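Local coordinates for heme-binding protein A / AI-2 binding protein A (Helicobacter pylori SS1, PDB 6OFQ) that is a periplasmic, ABC transporter-associated binding protein that binds peptides such as STSA and probably delivers them for uptake, at residues F68-T73 / F526-L531; P171-L176 / K478-L483; F216-W219 / I225-L228; F438-W443 / D466-A471. All coordinates share one frame; numbering follows the deposited sequence.

In the fold
Along the chain, contact 1 spans the widest interval, contact 2 falls within it, and contacts 3 and 4 lie in succession within contact 2. Contacts 2 and 4 have centres about 10 Å apart and share the region where helices 462-473 and 477-494 follow each other; Arg480 NE probably hydrogen-bonds to Ala471 O at 2.9 Å. Contact 1, whose segment 526-531 is near the C-terminus, has its centre about 19 Å from that of contact 3, the edge hairpin of the sheet that also contains strand 32-37. Contacts 2 and 3 are farthest apart, about 39 Å between centres. In this type II periplasmic binding protein, contact 2 is consistent with a meeting of two lobes.

Contact 1 (F68-T73 / F526-L531); sequences FKYGTT and FFKVYL
Tyr70 and Lys528 mark the closest approach of the two backbones, with Tyr70 CA and Lys528 CA 7.7 Å apart, so it is side chains that bridge the gap between two facing turns. Lys69 to Thr72 form a type II turn with Tyr70 and Gly71 at its corners; the positive phi of Gly71 (95°) suits the third position of this turn. Lys69 O accepts two donors, Thr72 N at 3.0 Å and the hydroxyl Thr72 OG1 at 2.7 Å, which doubly fastens the turn. Opposite it, Phe526 to Val529 make a type I turn, closed by Val529 N to Phe526 O at 3.1 Å. The first turn belongs to the connection between antiparallel strands 66-68 and 75-85, a beta hairpin at the margin of a five-stranded sheet, while the second leads into the short C-terminal strand 530-531; the contact thus ties the end of the chain to an early hairpin. Tyr70 reaches across because its ring carbon CG is placed opposite the backbone N (chi1 -170°). Its CB meets Phe527 CE1 at 3.9 Å, and farther along the ring Tyr70 CD2 touches Lys528 CG at 3.7 Å. Both approaches are oblique, the side chains sliding past one another in opposite directions. Lys528 bends at chi2 (-56°), folding its aliphatic chain back until CE sits 3.6 Å above the centre of the Phe527 ring. The far end of Tyr70 is fixed by other residues: its hydroxyl is hydrogen-bonded to Val523 O and to Lys517 N.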
loop_
_atom_site.group_PDB
_atom_site.type_symbol
_atom_site.label_atom_id
_atom_site.label_comp_id
_atom_site.label_asym_id
_atom_site.label_seq_id
_atom_site.Cartn_x
_atom_site.Cartn_y
_atom_site.Cartn_z
ATOM N N PHE A 68 11.182 8.540 2.459
ATOM C CA PHE A 68 11.543 8.471 1.021
ATOM C C PHE A 68 11.516 9.870 0.457
ATOM O O PHE A 68 10.522 10.614 0.577
ATOM C CB PHE A 68 10.601 7.498 0.313
ATOM C CG PHE A 68 10.800 6.122 0.851
ATOM C CD1 PHE A 68 11.900 5.369 0.432
ATOM C CD2 PHE A 68 9.910 5.590 1.731
ATOM C CE1 PHE A 68 12.113 4.119 0.999
ATOM C CE2 PHE A 68 10.129 4.348 2.293
ATOM C CZ PHE A 68 11.263 3.644 1.983
ATOM N N LYS A 69 12.595 10.287 -0.175
ATOM C CA LYS A 69 12.634 11.632 -0.729
ATOM C C LYS A 69 11.491 11.800 -1.762
ATOM O O LYS A 69 11.270 10.942 -2.605
ATOM C CB LYS A 69 13.985 11.807 -1.430
ATOM C CG LYS A 69 14.075 13.095 -2.231
ATOM C CD LYS A 69 15.487 13.338 -2.711
ATOM C CE LYS A 69 15.506 14.529 -3.638
ATOM N NZ LYS A 69 16.895 14.640 -4.177
ATOM N N TYR A 70 10.670 12.837 -1.595
ATOM C CA TYR A 70 9.449 12.937 -2.398
ATOM C C TYR A 70 9.643 12.813 -3.883
ATOM O O TYR A 70 10.577 13.412 -4.443
ATOM C CB TYR A 70 8.685 14.216 -1.993
ATOM C CG TYR A 70 7.301 14.237 -2.625
ATOM C CD1 TYR A 70 6.339 13.340 -2.181
ATOM C CD2 TYR A 70 6.981 14.991 -3.742
ATOM C CE1 TYR A 70 5.102 13.230 -2.821
ATOM C CE2 TYR A 70 5.719 14.917 -4.324
ATOM C CZ TYR A 70 4.777 14.004 -3.920
ATOM O OH TYR A 70 3.578 13.877 -4.540
ATOM N N GLY A 71 8.876 11.911 -4.486
ATOM C CA GLY A 71 8.971 11.667 -5.914
ATOM C C GLY A 71 9.883 10.527 -6.303
ATOM O O GLY A 71 10.052 10.182 -7.477
ATOM N N THR A 72 10.486 9.938 -5.274
ATOM C CA THR A 72 11.575 8.953 -5.461
ATOM C C THR A 72 11.332 7.725 -4.570
ATOM O O THR A 72 10.403 7.689 -3.746
ATOM C CB THR A 72 12.982 9.498 -5.152
ATOM O OG1 THR A 72 13.240 9.448 -3.756
ATOM C CG2 THR A 72 13.177 10.866 -5.729
ATOM N N THR A 73 12.242 6.747 -4.704
ATOM C CA THR A 73 12.336 5.597 -3.801
ATOM C C THR A 73 13.616 5.612 -2.968
ATOM O O THR A 73 13.999 4.589 -2.405
ATOM C CB THR A 73 12.212 4.279 -4.583
ATOM O OG1 THR A 73 13.368 4.116 -5.396
ATOM C CG2 THR A 73 10.923 4.297 -5.454
ATOM N N PHE A 526 1.594 15.699 0.723
ATOM C CA PHE A 526 1.303 16.961 0.047
ATOM C C PHE A 526 2.270 18.068 0.396
ATOM O O PHE A 526 2.059 19.185 -0.028
ATOM C CB PHE A 526 -0.145 17.409 0.376
ATOM C CG PHE A 526 -1.168 16.387 -0.022
ATOM C CD1 PHE A 526 -1.295 15.943 -1.340
ATOM C CD2 PHE A 526 -1.990 15.827 0.927
ATOM C CE1 PHE A 526 -2.149 14.909 -1.699
ATOM C CE2 PHE A 526 -2.906 14.844 0.557
ATOM C CZ PHE A 526 -3.003 14.399 -0.746
ATOM N N PHE A 527 3.310 17.842 1.202
ATOM C CA PHE A 527 4.230 18.890 1.614
ATOM C C PHE A 527 4.923 19.648 0.502
ATOM O O PHE A 527 5.358 20.774 0.772
ATOM C CB PHE A 527 5.167 18.428 2.745
ATOM C CG PHE A 527 6.154 17.301 2.469
ATOM C CD1 PHE A 527 6.080 16.354 1.442
ATOM C CD2 PHE A 527 7.161 17.144 3.393
ATOM C CE1 PHE A 527 7.006 15.300 1.322
ATOM C CE2 PHE A 527 8.063 16.098 3.315
ATOM C CZ PHE A 527 8.001 15.184 2.277
ATOM N N LYS A 528 5.103 19.056 -0.684
ATOM C CA LYS A 528 5.798 19.721 -1.814
ATOM C C LYS A 528 4.817 20.302 -2.803
ATOM O O LYS A 528 5.202 20.908 -3.784
ATOM C CB LYS A 528 6.784 18.793 -2.533
ATOM C CG LYS A 528 7.686 17.997 -1.615
ATOM C CD LYS A 528 8.471 18.897 -0.661
ATOM C CE LYS A 528 9.371 18.070 0.253
ATOM N NZ LYS A 528 10.095 18.887 1.240
ATOM N N VAL A 529 3.503 20.112 -2.573
ATOM C CA VAL A 529 2.498 20.584 -3.555
ATOM C C VAL A 529 2.225 22.066 -3.321
ATOM O O VAL A 529 2.155 22.510 -2.176
ATOM C CB VAL A 529 1.187 19.770 -3.416
ATOM C CG1 VAL A 529 0.127 20.264 -4.400
ATOM C CG2 VAL A 529 1.531 18.334 -3.764
ATOM N N TYR A 530 2.068 22.836 -4.398
ATOM C CA TYR A 530 1.746 24.252 -4.205
ATOM C C TYR A 530 0.855 24.658 -5.348
ATOM O O TYR A 530 0.654 23.949 -6.356
ATOM C CB TYR A 530 3.013 25.138 -4.173
ATOM C CG TYR A 530 3.861 25.147 -5.417
ATOM C CD1 TYR A 530 4.806 24.143 -5.682
ATOM C CD2 TYR A 530 3.681 26.088 -6.408
ATOM C CE1 TYR A 530 5.564 24.135 -6.829
ATOM C CE2 TYR A 530 4.459 26.090 -7.539
ATOM C CZ TYR A 530 5.442 25.139 -7.760
ATOM O OH TYR A 530 6.246 25.167 -8.898
ATOM N N LEU A 531 0.247 25.832 -5.141
ATOM C CA LEU A 531 -0.619 26.416 -6.157
ATOM C C LEU A 531 0.068 27.587 -6.836
ATOM O O LEU A 531 0.602 28.467 -6.168
ATOM C CB LEU A 531 -1.903 26.882 -5.472
ATOM C CG LEU A 531 -2.635 25.843 -4.616
ATOM C CD1 LEU A 531 -3.949 26.434 -4.050
ATOM C CD2 LEU A 531 -2.859 24.548 -5.387
#

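Contact 2 (P171-L176 / K478-L483); sequences PEAPFL and KEREAL
Arg480 presents the flat face of its guanidinium group to Ala173, whose CB stands 3.5 Å above the group's plane, over its centre. This is the dense part of the contact: Ala173 CB is 3.6 Å from Arg480 CZ and 3.7 Å from both Arg480 NE and NH1, lying nearer to these two nitrogens than to NH2. That third nitrogen is the one met by Pro174, which comes in obliquely, its CG 3.8 Å from Arg480 NH2. No hydrogen bond links the two segments; the guanidinium instead spends its polar atoms elsewhere, NH1 in a salt bridge with Asp434, NH2 with the Tyr484 hydroxyl and NE with Ala471 O. Bonds at all three nitrogens should fix the rotation of the plane and keep its face turned to the alanine. The bend at chi3 (74°) turns the guanidinium off the line of an otherwise extended chain.

Ala173 and Pro174 occupy the two corners of a type I turn from Glu172 to Phe175, closed by Phe175 N to Glu172 O at 3.0 Å and running into helix 175-178. The turn follows strand 163-168 of the five-stranded antiparallel sheet, whereas helix 477-494 packs with helix 462-473, so the meeting is consistent with one lobe closing on another, as expected of a liganded binding protein. Glu172 also forms salt bridges with Lys472 and Arg473, at the end of helix 462-473.

The loose side is the outer surface of helix 477-494. There Lys478 NZ meets Glu481 OE1 at 2.8 Å in a salt bridge, and this pair lies away from the turn.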
loop_
_atom_site.group_PDB
_atom_site.type_symbol
_atom_site.label_atom_id
_atom_site.label_comp_id
_atom_site.label_asym_id
_atom_site.label_seq_id
_atom_site.Cartn_x
_atom_site.Cartn_y
_atom_site.Cartn_z
ATOM N N PRO A 171 20.688 -11.043 9.307
ATOM C CA PRO A 171 20.700 -9.902 8.386
ATOM C C PRO A 171 19.406 -9.848 7.572
ATOM O O PRO A 171 18.818 -10.867 7.243
ATOM C CB PRO A 171 21.889 -10.161 7.461
ATOM C CG PRO A 171 22.259 -11.568 7.703
ATOM C CD PRO A 171 21.726 -12.045 8.976
ATOM N N GLU A 172 18.938 -8.628 7.337
ATOM C CA GLU A 172 17.623 -8.344 6.723
ATOM C C GLU A 172 17.826 -7.183 5.775
ATOM O O GLU A 172 17.733 -6.025 6.128
ATOM C CB GLU A 172 16.604 -8.034 7.832
ATOM C CG GLU A 172 15.180 -7.857 7.339
ATOM C CD GLU A 172 14.496 -9.131 6.870
ATOM O OE1 GLU A 172 14.734 -10.204 7.446
ATOM O OE2 GLU A 172 13.649 -8.931 5.951
ATOM N N ALA A 173 18.079 -7.451 4.501
ATOM C CA ALA A 173 18.390 -6.433 3.515
ATOM C C ALA A 173 17.333 -5.328 3.443
ATOM O O ALA A 173 17.730 -4.174 3.391
ATOM C CB ALA A 173 18.670 -7.037 2.135
ATOM N N PRO A 174 16.047 -5.661 3.462
ATOM C CA PRO A 174 15.019 -4.588 3.435
ATOM C C PRO A 174 14.827 -3.790 4.681
ATOM O O PRO A 174 14.039 -2.850 4.662
ATOM C CB PRO A 174 13.719 -5.352 3.144
ATOM C CG PRO A 174 14.146 -6.694 2.685
ATOM C CD PRO A 174 15.434 -7.001 3.336
ATOM N N PHE A 175 15.532 -4.084 5.776
ATOM C CA PHE A 175 15.147 -3.490 7.071
ATOM C C PHE A 175 15.189 -1.977 7.066
ATOM O O PHE A 175 14.254 -1.347 7.578
ATOM C CB PHE A 175 16.031 -4.072 8.201
ATOM C CG PHE A 175 15.542 -3.766 9.612
ATOM C CD1 PHE A 175 14.364 -4.295 10.091
ATOM C CD2 PHE A 175 16.208 -2.796 10.377
ATOM C CE1 PHE A 175 13.962 -3.968 11.379
ATOM C CE2 PHE A 175 15.793 -2.449 11.653
ATOM C CZ PHE A 175 14.649 -3.023 12.120
ATOM N N LEU A 176 16.238 -1.339 6.541
ATOM C CA LEU A 176 16.310 0.101 6.567
ATOM C C LEU A 176 15.134 0.700 5.820
ATOM O O LEU A 176 14.482 1.620 6.354
ATOM C CB LEU A 176 17.627 0.608 6.004
ATOM C CG LEU A 176 17.852 2.107 6.116
ATOM C CD1 LEU A 176 17.996 2.596 7.525
ATOM C CD2 LEU A 176 19.054 2.484 5.261
ATOM N N LYS A 478 22.985 -7.953 -6.899
ATOM C CA LYS A 478 23.068 -9.019 -7.874
ATOM C C LYS A 478 22.835 -10.382 -7.301
ATOM O O LYS A 478 22.117 -11.170 -7.927
ATOM C CB LYS A 478 24.433 -9.011 -8.599
ATOM C CG LYS A 478 24.531 -7.895 -9.621
ATOM C CD LYS A 478 23.357 -7.668 -10.572
ATOM C CE LYS A 478 23.433 -8.437 -11.891
ATOM N NZ LYS A 478 22.422 -7.937 -12.878
ATOM N N GLU A 479 23.331 -10.598 -6.069
ATOM C CA GLU A 479 23.059 -11.879 -5.415
ATOM C C GLU A 479 21.575 -12.054 -5.098
ATOM O O GLU A 479 21.020 -13.125 -5.272
ATOM C CB GLU A 479 23.886 -12.185 -4.158
ATOM C CG GLU A 479 25.380 -12.178 -4.424
ATOM C CD GLU A 479 26.203 -12.356 -3.160
ATOM O OE1 GLU A 479 25.668 -12.788 -2.144
ATOM O OE2 GLU A 479 27.436 -12.147 -3.284
ATOM N N ARG A 480 20.974 -10.999 -4.571
ATOM C CA ARG A 480 19.528 -11.068 -4.306
ATOM C C ARG A 480 18.738 -11.237 -5.601
ATOM O O ARG A 480 17.778 -12.022 -5.618
ATOM C CB ARG A 480 19.120 -9.746 -3.608
ATOM C CG ARG A 480 19.707 -9.578 -2.218
ATOM C CD ARG A 480 19.209 -8.261 -1.597
ATOM N NE ARG A 480 17.830 -8.364 -1.182
ATOM C CZ ARG A 480 16.956 -7.369 -1.017
ATOM N NH1 ARG A 480 17.264 -6.116 -1.145
ATOM N NH2 ARG A 480 15.728 -7.700 -0.661
ATOM N N GLU A 481 19.131 -10.547 -6.656
ATOM C CA GLU A 481 18.442 -10.648 -7.947
ATOM C C GLU A 481 18.434 -12.104 -8.407
ATOM O O GLU A 481 17.396 -12.626 -8.861
ATOM C CB GLU A 481 19.139 -9.780 -8.997
ATOM C CG GLU A 481 18.450 -9.732 -10.358
ATOM C CD GLU A 481 18.922 -8.478 -11.118
ATOM O OE1 GLU A 481 20.160 -8.353 -11.225
ATOM O OE2 GLU A 481 18.117 -7.542 -11.374
ATOM N N ALA A 482 19.569 -12.803 -8.294
ATOM C CA ALA A 482 19.570 -14.196 -8.748
ATOM C C ALA A 482 18.575 -15.059 -8.054
ATOM O O ALA A 482 17.845 -15.864 -8.640
ATOM C CB ALA A 482 20.990 -14.773 -8.661
ATOM N N LEU A 483 18.419 -14.829 -6.752
ATOM C CA LEU A 483 17.428 -15.566 -5.953
ATOM C C LEU A 483 15.995 -15.157 -6.320
ATOM O O LEU A 483 15.103 -16.013 -6.429
ATOM C CB LEU A 483 17.703 -15.354 -4.458
ATOM C CG LEU A 483 19.031 -15.952 -3.953
ATOM C CD1 LEU A 483 19.510 -15.257 -2.664
ATOM C CD2 LEU A 483 18.801 -17.421 -3.674
#

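Contact 3 (F216-W219 / I225-L228); sequences FFLW and IILL
Phe217 places its ring carbon CG opposite its own backbone N (chi1 -179°), setting the ring alongside Ile226, with Leu228 crossing it obliquely. Phe217 CD1 thereby lies 3.7 Å from Leu228 CD1, and Phe217 CD2 is 3.9 Å from Ile226 CG2, with Phe217 and Ile226 pointing the same way. Trp219 adopts the same first torsion, while Ile225 keeps CG1 beside its backbone N; their side chains also run alongside each other, and Trp219 CD1 approaches Ile225 CG1 to 3.4 Å, a tight apolar contact.

A classic beta bulge places both Phe217 and Leu218 opposite Ile226, and the phi and psi of Phe217 (-115° and -49°) depart from regular strand values to insert the extra residue. Leu218 CD1 meets Ile226 CD1 at 4.1 Å, the two side chains crossing at a slant. Ile226 O receives Phe217 N at 2.9 Å and, weakly, Leu218 N at 3.4 Å. The return bond, Ile226 N to Leu218 O, is 2.9 Å, and the same Leu218 oxygen also takes a CA-H contact from Ile225 CA at 3.2 Å. Beyond the bulge Trp219 and Ile225 form a non-hydrogen-bonded antiparallel pair.

Strand 214-220 is the outermost member of its mixed sheet within the chain, and strand 224-229 pairs on its inner side with strand 242-247, through backbone bonds of Ile225 with Val245 and Leu227 with Val243. Phe216 and Leu227 pack on Ile61 of helix 52-61, and on that same sheet face Trp219 NE1 hydrogen-bonds to Asp40, while Ile226, on the other face, touches Lys242, as does Leu228.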
loop_
_atom_site.group_PDB
_atom_site.type_symbol
_atom_site.label_atom_id
_atom_site.label_comp_id
_atom_site.label_asym_id
_atom_site.label_seq_id
_atom_site.Cartn_x
_atom_site.Cartn_y
_atom_site.Cartn_z
ATOM N N PHE A 216 -3.978 16.841 11.953
ATOM C CA PHE A 216 -5.400 16.517 11.808
ATOM C C PHE A 216 -6.309 17.635 12.338
ATOM O O PHE A 216 -6.000 18.168 13.408
ATOM C CB PHE A 216 -5.651 15.253 12.615
ATOM C CG PHE A 216 -7.046 14.751 12.645
ATOM C CD1 PHE A 216 -7.972 15.243 13.546
ATOM C CD2 PHE A 216 -7.429 13.698 11.842
ATOM C CE1 PHE A 216 -9.277 14.740 13.607
ATOM C CE2 PHE A 216 -8.695 13.139 11.946
ATOM C CZ PHE A 216 -9.596 13.661 12.817
ATOM N N PHE A 217 -7.361 17.907 11.569
ATOM C CA PHE A 217 -8.453 18.782 12.064
ATOM C C PHE A 217 -9.761 18.063 12.203
ATOM O O PHE A 217 -10.442 18.224 13.233
ATOM C CB PHE A 217 -8.555 20.060 11.254
ATOM C CG PHE A 217 -9.619 20.999 11.728
ATOM C CD1 PHE A 217 -9.419 21.701 12.901
ATOM C CD2 PHE A 217 -10.783 21.123 11.022
ATOM C CE1 PHE A 217 -10.409 22.540 13.376
ATOM C CE2 PHE A 217 -11.779 21.954 11.504
ATOM C CZ PHE A 217 -11.551 22.689 12.640
ATOM N N LEU A 218 -10.215 17.331 11.207
ATOM C CA LEU A 218 -11.501 16.684 11.237
ATOM C C LEU A 218 -11.526 15.451 10.361
ATOM O O LEU A 218 -10.829 15.431 9.330
ATOM C CB LEU A 218 -12.485 17.738 10.682
ATOM C CG LEU A 218 -13.910 17.461 10.316
ATOM C CD1 LEU A 218 -14.498 18.848 10.157
ATOM C CD2 LEU A 218 -13.951 16.816 8.946
ATOM N N TRP A 219 -12.334 14.480 10.746
ATOM C CA TRP A 219 -12.625 13.322 9.918
ATOM C C TRP A 219 -14.126 13.063 9.938
ATOM O O TRP A 219 -14.670 12.638 10.963
ATOM C CB TRP A 219 -11.852 12.116 10.425
ATOM C CG TRP A 219 -12.071 10.791 9.696
ATOM C CD1 TRP A 219 -12.594 10.618 8.407
ATOM C CD2 TRP A 219 -11.682 9.513 10.143
ATOM N NE1 TRP A 219 -12.578 9.294 8.090
ATOM C CE2 TRP A 219 -11.988 8.596 9.128
ATOM C CE3 TRP A 219 -11.047 9.054 11.320
ATOM C CZ2 TRP A 219 -11.658 7.242 9.239
ATOM C CZ3 TRP A 219 -10.762 7.701 11.423
ATOM C CH2 TRP A 219 -11.116 6.812 10.440
ATOM N N ILE A 225 -11.755 14.474 5.129
ATOM C CA ILE A 225 -10.771 14.731 6.178
ATOM C C ILE A 225 -10.154 16.090 5.896
ATOM O O ILE A 225 -9.811 16.422 4.724
ATOM C CB ILE A 225 -9.693 13.636 6.099
ATOM C CG1 ILE A 225 -10.332 12.309 6.520
ATOM C CG2 ILE A 225 -8.487 14.017 6.949
ATOM C CD1 ILE A 225 -9.586 11.117 5.935
ATOM N N ILE A 226 -9.949 16.876 6.960
ATOM C CA ILE A 226 -9.278 18.154 6.848
ATOM C C ILE A 226 -7.955 18.091 7.582
ATOM O O ILE A 226 -7.919 17.676 8.756
ATOM C CB ILE A 226 -10.132 19.338 7.402
ATOM C CG1 ILE A 226 -11.403 19.494 6.567
ATOM C CG2 ILE A 226 -9.326 20.624 7.431
ATOM C CD1 ILE A 226 -12.373 20.531 7.091
ATOM N N LEU A 227 -6.891 18.427 6.863
ATOM C CA LEU A 227 -5.523 18.541 7.370
ATOM C C LEU A 227 -5.133 20.007 7.348
ATOM O O LEU A 227 -5.380 20.693 6.345
ATOM C CB LEU A 227 -4.520 17.763 6.499
ATOM C CG LEU A 227 -4.910 16.303 6.325
ATOM C CD1 LEU A 227 -3.958 15.635 5.311
ATOM C CD2 LEU A 227 -4.968 15.515 7.625
ATOM N N LEU A 228 -4.441 20.469 8.384
ATOM C CA LEU A 228 -3.903 21.814 8.410
ATOM C C LEU A 228 -2.387 21.810 8.448
ATOM O O LEU A 228 -1.799 20.902 9.086
ATOM C CB LEU A 228 -4.500 22.514 9.641
ATOM C CG LEU A 228 -6.016 22.667 9.702
ATOM C CD1 LEU A 228 -6.525 23.178 11.032
ATOM C CD2 LEU A 228 -6.415 23.571 8.526
#

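Contact 4 (F438-W443 / D466-A471); sequences FLYTLW and DLLIKA
Tyr440 offers the edge of its ring to Leu468, whose CB lies near the ring plane, 3.7 Å from Tyr440 CD1. Ile469 comes to the same part of the ring obliquely, its CG1 4.0 Å from Tyr440 CE1, and Lys472 adds a cation-pi interaction with the ring. This is a helix-helix interface between helix 436-443 and helix 462-473, whose local axes approach to 10.1 Å and cross at -134°, so the helices run in broadly opposing directions.

The tyrosine ring reaches the second helix because its CG stands opposite the backbone N (chi1 -162°). Leu468 contributes the largest share of the contact. It is directed at the junction between Leu439 and Tyr440, and both of its methyls, CD1 and CD2, sit 3.8 Å from Leu439 CB. Leu468 CD2 also meets Leu439 CD1 at 3.9 Å, while Leu468 CD1 additionally reaches the Leu439 carbonyl and, at 3.9 Å, Tyr440 CD1. The Leu439 and Leu468 side chains cross at about a right angle. All these side-chain contacts are apolar, and no hydrogen bond joins the segments.

Helix 436-443 rests on the large seven-stranded mixed sheet through Thr441 and Leu442, which touch Trp428 of strand 423-429; the CB of Thr441 points away from segment 466-471, so helix 462-473 packs on a different side. Leu439 also touches Tyr484 of helix 477-494. The Leu439 carbonyl oxygen, which accepts a weak helical bond from Trp443 N, has the methyl Leu468 CD1 pressed against it at 3.3 Å.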
loop_
_atom_site.group_PDB
_atom_site.type_symbol
_atom_site.label_atom_id
_atom_site.label_comp_id
_atom_site.label_asym_id
_atom_site.label_seq_id
_atom_site.Cartn_x
_atom_site.Cartn_y
_atom_site.Cartn_z
ATOM N N PHE A 438 6.791 -7.076 -2.303
ATOM C CA PHE A 438 5.725 -7.790 -2.997
ATOM C C PHE A 438 5.835 -9.269 -2.666
ATOM O O PHE A 438 4.853 -9.912 -2.195
ATOM C CB PHE A 438 5.706 -7.601 -4.533
ATOM C CG PHE A 438 5.365 -6.193 -5.006
ATOM C CD1 PHE A 438 6.232 -5.097 -4.821
ATOM C CD2 PHE A 438 4.225 -6.006 -5.786
ATOM C CE1 PHE A 438 5.880 -3.856 -5.365
ATOM C CE2 PHE A 438 3.897 -4.747 -6.290
ATOM C CZ PHE A 438 4.743 -3.685 -6.106
ATOM N N LEU A 439 6.949 -9.885 -3.028
ATOM C CA LEU A 439 7.062 -11.316 -2.936
ATOM C C LEU A 439 6.924 -11.822 -1.501
ATOM O O LEU A 439 6.203 -12.801 -1.271
ATOM C CB LEU A 439 8.369 -11.803 -3.519
ATOM C CG LEU A 439 8.604 -11.425 -4.993
ATOM C CD1 LEU A 439 10.021 -11.846 -5.383
ATOM C CD2 LEU A 439 7.560 -12.091 -5.879
ATOM N N TYR A 440 7.565 -11.221 -0.521
ATOM C CA TYR A 440 7.482 -11.751 0.833
ATOM C C TYR A 440 6.231 -11.280 1.535
ATOM O O TYR A 440 5.474 -12.064 2.159
ATOM C CB TYR A 440 8.736 -11.418 1.651
ATOM C CG TYR A 440 8.871 -12.313 2.876
ATOM C CD1 TYR A 440 9.364 -13.588 2.690
ATOM C CD2 TYR A 440 8.469 -11.927 4.131
ATOM C CE1 TYR A 440 9.475 -14.477 3.746
ATOM C CE2 TYR A 440 8.610 -12.825 5.217
ATOM C CZ TYR A 440 9.105 -14.071 4.946
ATOM O OH TYR A 440 9.310 -15.070 5.947
ATOM N N THR A 441 5.916 -10.008 1.396
ATOM C CA THR A 441 4.788 -9.472 2.130
ATOM C C THR A 441 3.466 -10.050 1.657
ATOM O O THR A 441 2.525 -10.121 2.451
ATOM C CB THR A 441 4.815 -7.952 1.952
ATOM O OG1 THR A 441 6.084 -7.486 2.415
ATOM C CG2 THR A 441 3.744 -7.199 2.783
ATOM N N LEU A 442 3.358 -10.387 0.364
ATOM C CA LEU A 442 2.082 -10.832 -0.228
ATOM C C LEU A 442 2.004 -12.293 -0.559
ATOM O O LEU A 442 0.916 -12.830 -0.762
ATOM C CB LEU A 442 1.692 -10.043 -1.494
ATOM C CG LEU A 442 1.820 -8.534 -1.324
ATOM C CD1 LEU A 442 1.602 -7.868 -2.683
ATOM C CD2 LEU A 442 0.883 -7.942 -0.290
ATOM N N TRP A 443 3.134 -12.967 -0.700
ATOM C CA TRP A 443 3.167 -14.310 -1.268
ATOM C C TRP A 443 3.889 -15.398 -0.477
ATOM O O TRP A 443 4.032 -16.536 -0.921
ATOM C CB TRP A 443 3.710 -14.288 -2.720
ATOM C CG TRP A 443 2.917 -13.376 -3.677
ATOM C CD1 TRP A 443 3.206 -12.095 -4.033
ATOM C CD2 TRP A 443 1.667 -13.707 -4.298
ATOM N NE1 TRP A 443 2.213 -11.586 -4.843
ATOM C CE2 TRP A 443 1.244 -12.566 -5.000
ATOM C CE3 TRP A 443 0.876 -14.858 -4.315
ATOM C CZ2 TRP A 443 0.079 -12.578 -5.744
ATOM C CZ3 TRP A 443 -0.297 -14.830 -5.071
ATOM C CH2 TRP A 443 -0.671 -13.708 -5.763
ATOM N N ASP A 466 11.529 -20.119 0.796
ATOM C CA ASP A 466 12.916 -20.308 1.240
ATOM C C ASP A 466 13.842 -19.439 0.412
ATOM O O ASP A 466 14.849 -18.877 0.912
ATOM C CB ASP A 466 13.356 -21.754 1.145
ATOM C CG ASP A 466 12.758 -22.668 2.242
ATOM O OD1 ASP A 466 12.172 -22.143 3.197
ATOM O OD2 ASP A 466 12.863 -23.906 2.012
ATOM N N LEU A 467 13.559 -19.268 -0.888
ATOM C CA LEU A 467 14.384 -18.375 -1.690
ATOM C C LEU A 467 14.247 -16.948 -1.249
ATOM O O LEU A 467 15.251 -16.198 -1.234
ATOM C CB LEU A 467 13.989 -18.446 -3.169
ATOM C CG LEU A 467 14.437 -19.708 -3.917
ATOM C CD1 LEU A 467 13.684 -19.920 -5.224
ATOM C CD2 LEU A 467 15.899 -19.673 -4.218
ATOM N N LEU A 468 13.043 -16.533 -0.901
ATOM C CA LEU A 468 12.835 -15.176 -0.391
ATOM C C LEU A 468 13.575 -14.918 0.914
ATOM O O LEU A 468 14.107 -13.828 1.102
ATOM C CB LEU A 468 11.363 -14.850 -0.162
ATOM C CG LEU A 468 10.427 -15.080 -1.373
ATOM C CD1 LEU A 468 9.020 -14.551 -1.041
ATOM C CD2 LEU A 468 10.951 -14.426 -2.624
ATOM N N ILE A 469 13.629 -15.929 1.771
ATOM C CA ILE A 469 14.382 -15.827 3.004
ATOM C C ILE A 469 15.875 -15.700 2.728
ATOM O O ILE A 469 16.534 -14.825 3.289
ATOM C CB ILE A 469 14.017 -16.963 3.958
ATOM C CG1 ILE A 469 12.550 -16.878 4.451
ATOM C CG2 ILE A 469 15.015 -16.964 5.142
ATOM C CD1 ILE A 469 12.035 -18.165 5.025
ATOM N N LYS A 470 16.410 -16.531 1.829
ATOM C CA LYS A 470 17.789 -16.339 1.421
ATOM C C LYS A 470 18.078 -14.970 0.898
ATOM O O LYS A 470 19.126 -14.374 1.169
ATOM C CB LYS A 470 18.177 -17.339 0.358
ATOM C CG LYS A 470 18.310 -18.730 0.888
ATOM C CD LYS A 470 18.820 -19.650 -0.220
ATOM C CE LYS A 470 18.739 -21.113 0.159
ATOM N NZ LYS A 470 19.935 -21.413 0.967
ATOM N N ALA A 471 17.159 -14.439 0.100
ATOM C CA ALA A 471 17.345 -13.120 -0.485
ATOM C C ALA A 471 17.269 -11.972 0.507
ATOM O O ALA A 471 17.838 -10.916 0.244
ATOM C CB ALA A 471 16.359 -12.834 -1.588
#